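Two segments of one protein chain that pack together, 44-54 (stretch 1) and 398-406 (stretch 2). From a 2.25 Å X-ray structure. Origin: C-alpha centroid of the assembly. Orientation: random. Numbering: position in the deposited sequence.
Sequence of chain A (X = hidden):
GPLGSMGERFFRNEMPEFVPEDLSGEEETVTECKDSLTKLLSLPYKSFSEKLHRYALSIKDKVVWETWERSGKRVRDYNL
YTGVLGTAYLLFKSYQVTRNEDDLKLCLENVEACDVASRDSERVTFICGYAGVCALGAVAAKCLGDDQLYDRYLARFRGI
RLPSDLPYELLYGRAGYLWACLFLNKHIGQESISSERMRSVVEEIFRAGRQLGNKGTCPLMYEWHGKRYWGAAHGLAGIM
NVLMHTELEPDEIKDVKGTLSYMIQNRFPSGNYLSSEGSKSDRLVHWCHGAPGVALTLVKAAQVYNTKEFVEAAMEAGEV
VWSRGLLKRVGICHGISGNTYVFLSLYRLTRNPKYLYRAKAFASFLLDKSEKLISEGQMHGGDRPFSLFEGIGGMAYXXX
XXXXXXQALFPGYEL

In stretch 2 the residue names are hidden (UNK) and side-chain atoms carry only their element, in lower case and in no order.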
# COMPACT_ATOMS: atom_id res chain seq x y z
N PRO A 44 -22.88 13.25 1.80
CA PRO A 44 -21.78 14.19 1.75
C PRO A 44 -20.56 13.67 2.60
O PRO A 44 -20.72 12.93 3.58
CB PRO A 44 -22.40 15.49 2.31
CG PRO A 44 -23.55 15.08 3.07
CD PRO A 44 -23.97 13.71 2.68
N TYR A 45 -19.38 14.06 2.17
CA TYR A 45 -18.16 13.47 2.67
C TYR A 45 -18.01 13.50 4.18
O TYR A 45 -17.60 12.53 4.78
CB TYR A 45 -16.95 14.03 1.96
CG TYR A 45 -15.84 13.01 2.01
CD1 TYR A 45 -14.84 13.07 2.98
CD2 TYR A 45 -15.82 11.93 1.11
CE1 TYR A 45 -13.83 12.09 3.03
CE2 TYR A 45 -14.84 10.95 1.18
CZ TYR A 45 -13.85 11.05 2.13
OH TYR A 45 -12.91 10.09 2.13
N LYS A 46 -18.38 14.61 4.80
CA LYS A 46 -18.25 14.80 6.22
C LYS A 46 -18.89 13.67 6.98
O LYS A 46 -18.18 13.02 7.75
CB LYS A 46 -18.78 16.15 6.68
CG LYS A 46 -18.58 17.23 5.57
CD LYS A 46 -19.54 17.11 4.33
CE LYS A 46 -19.20 18.15 3.25
NZ LYS A 46 -18.19 17.60 2.27
N SER A 47 -20.17 13.38 6.75
CA SER A 47 -20.82 12.25 7.44
C SER A 47 -20.49 10.86 6.86
O SER A 47 -20.55 9.84 7.57
CB SER A 47 -22.34 12.44 7.54
OG SER A 47 -22.82 12.63 6.24
N PHE A 48 -20.17 10.81 5.57
CA PHE A 48 -19.71 9.55 5.00
C PHE A 48 -18.41 9.11 5.72
O PHE A 48 -18.32 8.01 6.20
CB PHE A 48 -19.46 9.71 3.52
CG PHE A 48 -18.77 8.56 2.89
CD1 PHE A 48 -19.48 7.42 2.56
CD2 PHE A 48 -17.41 8.60 2.65
CE1 PHE A 48 -18.84 6.31 1.97
CE2 PHE A 48 -16.75 7.50 2.03
CZ PHE A 48 -17.48 6.35 1.70
N SER A 49 -17.45 10.01 5.84
CA SER A 49 -16.17 9.66 6.49
C SER A 49 -16.35 9.39 8.00
O SER A 49 -15.81 8.44 8.49
CB SER A 49 -15.09 10.70 6.25
OG SER A 49 -15.54 11.90 6.78
N GLU A 50 -17.24 10.11 8.66
CA GLU A 50 -17.60 9.73 10.02
C GLU A 50 -18.19 8.32 10.13
O GLU A 50 -17.81 7.54 11.02
CB GLU A 50 -18.55 10.74 10.60
CG GLU A 50 -18.82 10.44 12.06
CD GLU A 50 -19.90 11.33 12.68
OE1 GLU A 50 -20.07 12.50 12.23
OE2 GLU A 50 -20.56 10.84 13.65
N LYS A 51 -19.08 7.95 9.22
CA LYS A 51 -19.60 6.61 9.21
C LYS A 51 -18.49 5.57 9.01
O LYS A 51 -18.48 4.56 9.71
CB LYS A 51 -20.63 6.43 8.11
CG LYS A 51 -21.39 5.17 8.27
CD LYS A 51 -22.52 4.98 7.20
CE LYS A 51 -23.71 5.91 7.40
NZ LYS A 51 -24.37 5.72 8.76
N LEU A 52 -17.57 5.80 8.06
CA LEU A 52 -16.52 4.79 7.81
C LEU A 52 -15.58 4.70 9.01
O LEU A 52 -15.03 3.63 9.34
CB LEU A 52 -15.66 5.20 6.60
CG LEU A 52 -15.87 4.56 5.26
CD1 LEU A 52 -17.33 4.37 4.99
CD2 LEU A 52 -15.19 5.44 4.25
N HIS A 53 -15.36 5.83 9.63
CA HIS A 53 -14.57 5.90 10.82
C HIS A 53 -15.14 5.01 11.95
O HIS A 53 -14.40 4.21 12.52
CB HIS A 53 -14.42 7.33 11.24
CG HIS A 53 -13.68 7.47 12.53
ND1 HIS A 53 -12.31 7.32 12.62
CD2 HIS A 53 -14.11 7.78 13.77
CE1 HIS A 53 -11.93 7.52 13.87
NE2 HIS A 53 -13.00 7.79 14.59
N ARG A 54 -16.45 5.06 12.19
CA ARG A 54 -17.07 4.24 13.24
C ARG A 54 -16.96 2.78 12.93
O ARG A 54 -16.68 1.98 13.81
CB ARG A 54 -18.54 4.64 13.46
CG ARG A 54 -18.65 6.06 14.07
CD ARG A 54 -18.29 6.02 15.55
NE ARG A 54 -17.50 7.14 16.07
CZ ARG A 54 -16.91 7.12 17.27
NH1 ARG A 54 -17.03 6.05 18.07
NH2 ARG A 54 -16.19 8.16 17.69
N UNK A 398 -7.59 1.18 5.57
CA UNK A 398 -8.02 1.96 4.42
C UNK A 398 -9.16 2.90 4.89
O UNK A 398 -9.17 4.11 4.57
s UNK A 398 -10.52 2.31 2.18
c UNK A 398 -8.88 1.69 1.98
c UNK A 398 -8.46 1.00 3.29
c UNK A 398 -11.43 0.80 1.98
N UNK A 399 -10.05 2.36 5.71
CA UNK A 399 -11.20 3.13 6.19
C UNK A 399 -10.76 4.36 6.98
O UNK A 399 -11.22 5.53 6.70
c UNK A 399 -13.58 0.07 7.12
c UNK A 399 -13.35 1.50 6.44
c UNK A 399 -13.40 1.49 4.91
c UNK A 399 -12.14 2.25 7.02
N UNK A 400 -9.81 4.11 7.90
CA UNK A 400 -9.23 5.20 8.67
C UNK A 400 -8.59 6.25 7.76
O UNK A 400 -8.66 7.47 8.03
c UNK A 400 -8.83 3.81 10.76
c UNK A 400 -7.78 3.10 11.62
c UNK A 400 -9.76 4.69 11.67
c UNK A 400 -8.19 4.64 9.63
N UNK A 401 -7.94 5.79 6.69
CA UNK A 401 -7.19 6.71 5.81
C UNK A 401 -8.20 7.58 4.95
O UNK A 401 -7.85 8.67 4.44
o UNK A 401 -3.99 5.53 4.43
o UNK A 401 -4.48 7.34 5.60
c UNK A 401 -4.82 6.29 5.01
c UNK A 401 -6.25 5.88 4.93
N UNK A 402 -9.44 7.09 4.77
CA UNK A 402 -10.51 7.91 4.12
C UNK A 402 -10.91 9.15 4.93
O UNK A 402 -11.44 10.11 4.40
s UNK A 402 -11.36 6.37 1.17
c UNK A 402 -13.05 6.83 0.78
c UNK A 402 -11.59 5.91 2.90
c UNK A 402 -11.76 7.11 3.82
N UNK A 403 -10.62 9.16 6.22
CA UNK A 403 -10.91 10.32 6.99
C UNK A 403 -10.23 11.56 6.44
O UNK A 403 -10.79 12.65 6.55
c UNK A 403 -11.33 10.91 9.38
n UNK A 403 -10.76 12.02 9.91
c UNK A 403 -10.49 10.11 8.44
o UNK A 403 -12.51 10.59 9.61
N UNK A 404 -9.03 11.40 5.83
CA UNK A 404 -8.30 12.55 5.32
C UNK A 404 -7.66 12.14 3.99
O UNK A 404 -6.45 11.86 3.91
o UNK A 404 -5.87 14.92 6.79
c UNK A 404 -6.70 14.44 6.02
o UNK A 404 -7.05 15.07 4.98
c UNK A 404 -7.30 13.06 6.37
N UNK A 405 -8.49 12.03 2.96
CA UNK A 405 -8.16 11.23 1.78
C UNK A 405 -6.95 11.75 1.00
O UNK A 405 -6.24 10.94 0.36
c UNK A 405 -9.46 11.24 0.94
c UNK A 405 -9.87 12.60 2.95
c UNK A 405 -10.40 12.26 1.61
N UNK A 406 -6.66 13.04 1.10
CA UNK A 406 -5.45 13.61 0.46
C UNK A 406 -4.12 13.30 1.22
O UNK A 406 -3.03 13.55 0.70
c UNK A 406 -5.57 15.15 0.11
o UNK A 406 -5.76 15.93 1.31
c UNK A 406 -6.77 15.36 -0.81

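Position 398 carries an unbranched side chain of two carbons, a sulfur and a last carbon, and no side-chain atom contacts stretch 1. A thioether in line is methionine, Met398. It is buried but takes no part in this contact.

Position 399 has four carbons forked at the second, and its CA-to-CB bond points toward stretch 1. Its CB lies 4.0 Å from Leu52 O, and one branch end is 4.0 Å from Leu52 CG. The fork at the second carbon gives leucine, Leu399.

Position 400 repeats that pattern of four carbons and a fork at the second. Its CA-to-CB bond runs sideways, but the end of the side chain comes nearer, and a branch carbon sits 3.8 Å from His53 ND1. This is leucine, Leu400.

Position 401 shows two carbons, the second bearing two oxygens. It is out of reach of stretch 1, and both oxygens are hydrogen-bonded elsewhere in the structure. The short carboxylate is Asp401.

Position 402 is another unbranched chain of two carbons, sulfur and carbon; its CA-to-CB bond points toward stretch 1. Its CB is 3.8 Å from Leu52 CD2, and its terminal carbon meets the edge of the Phe48 ring, 4.0 Å from Phe48 CE2. The residue is methionine, Met402, with all three chi angles in m; its CE lies 3.5 Å from Tyr45 OH.

Position 403 has two carbons, the second with one oxygen and one nitrogen. Its CA-to-CB bond points away, but the end comes nearer, and its amide oxygen lies 4.1 Å from His53 CB, a contact without a hydrogen bond. The amide is Asn403.

Position 404 bears two carbons and two oxygens on the second; its CA-to-CB bond points away from stretch 1, and nothing there is touched: Asp404, exposed.

Position 405 has three carbons closing a ring onto the backbone N. A ring carbon lies 3.4 Å from Tyr45 OH and 3.7 Å from Tyr45 CZ. Only proline closes such a ring: Pro405.

Position 406 has one carbon carrying an oxygen and a carbon, out of reach of stretch 1. The beta-branched hydroxyl is threonine, Thr406.

The rule is a near-antiparallel helix pair, 150° between directions and 8.3 Å between axes at closest approach. Leu52 packs against both Leu399 and Met402, which lie three residues apart, so one side chain engages neighbouring turns. Met402 then links this apolar patch to a polar anchor: Tyr45 OH donates to Met402 O at 2.7 Å, at the ring edge, near its plane. That carbonyl accepts the tyrosine hydroxyl proton, while Pro405 packs beside the same side chain.

Stretch 2 398-406: MLLDMNDPT
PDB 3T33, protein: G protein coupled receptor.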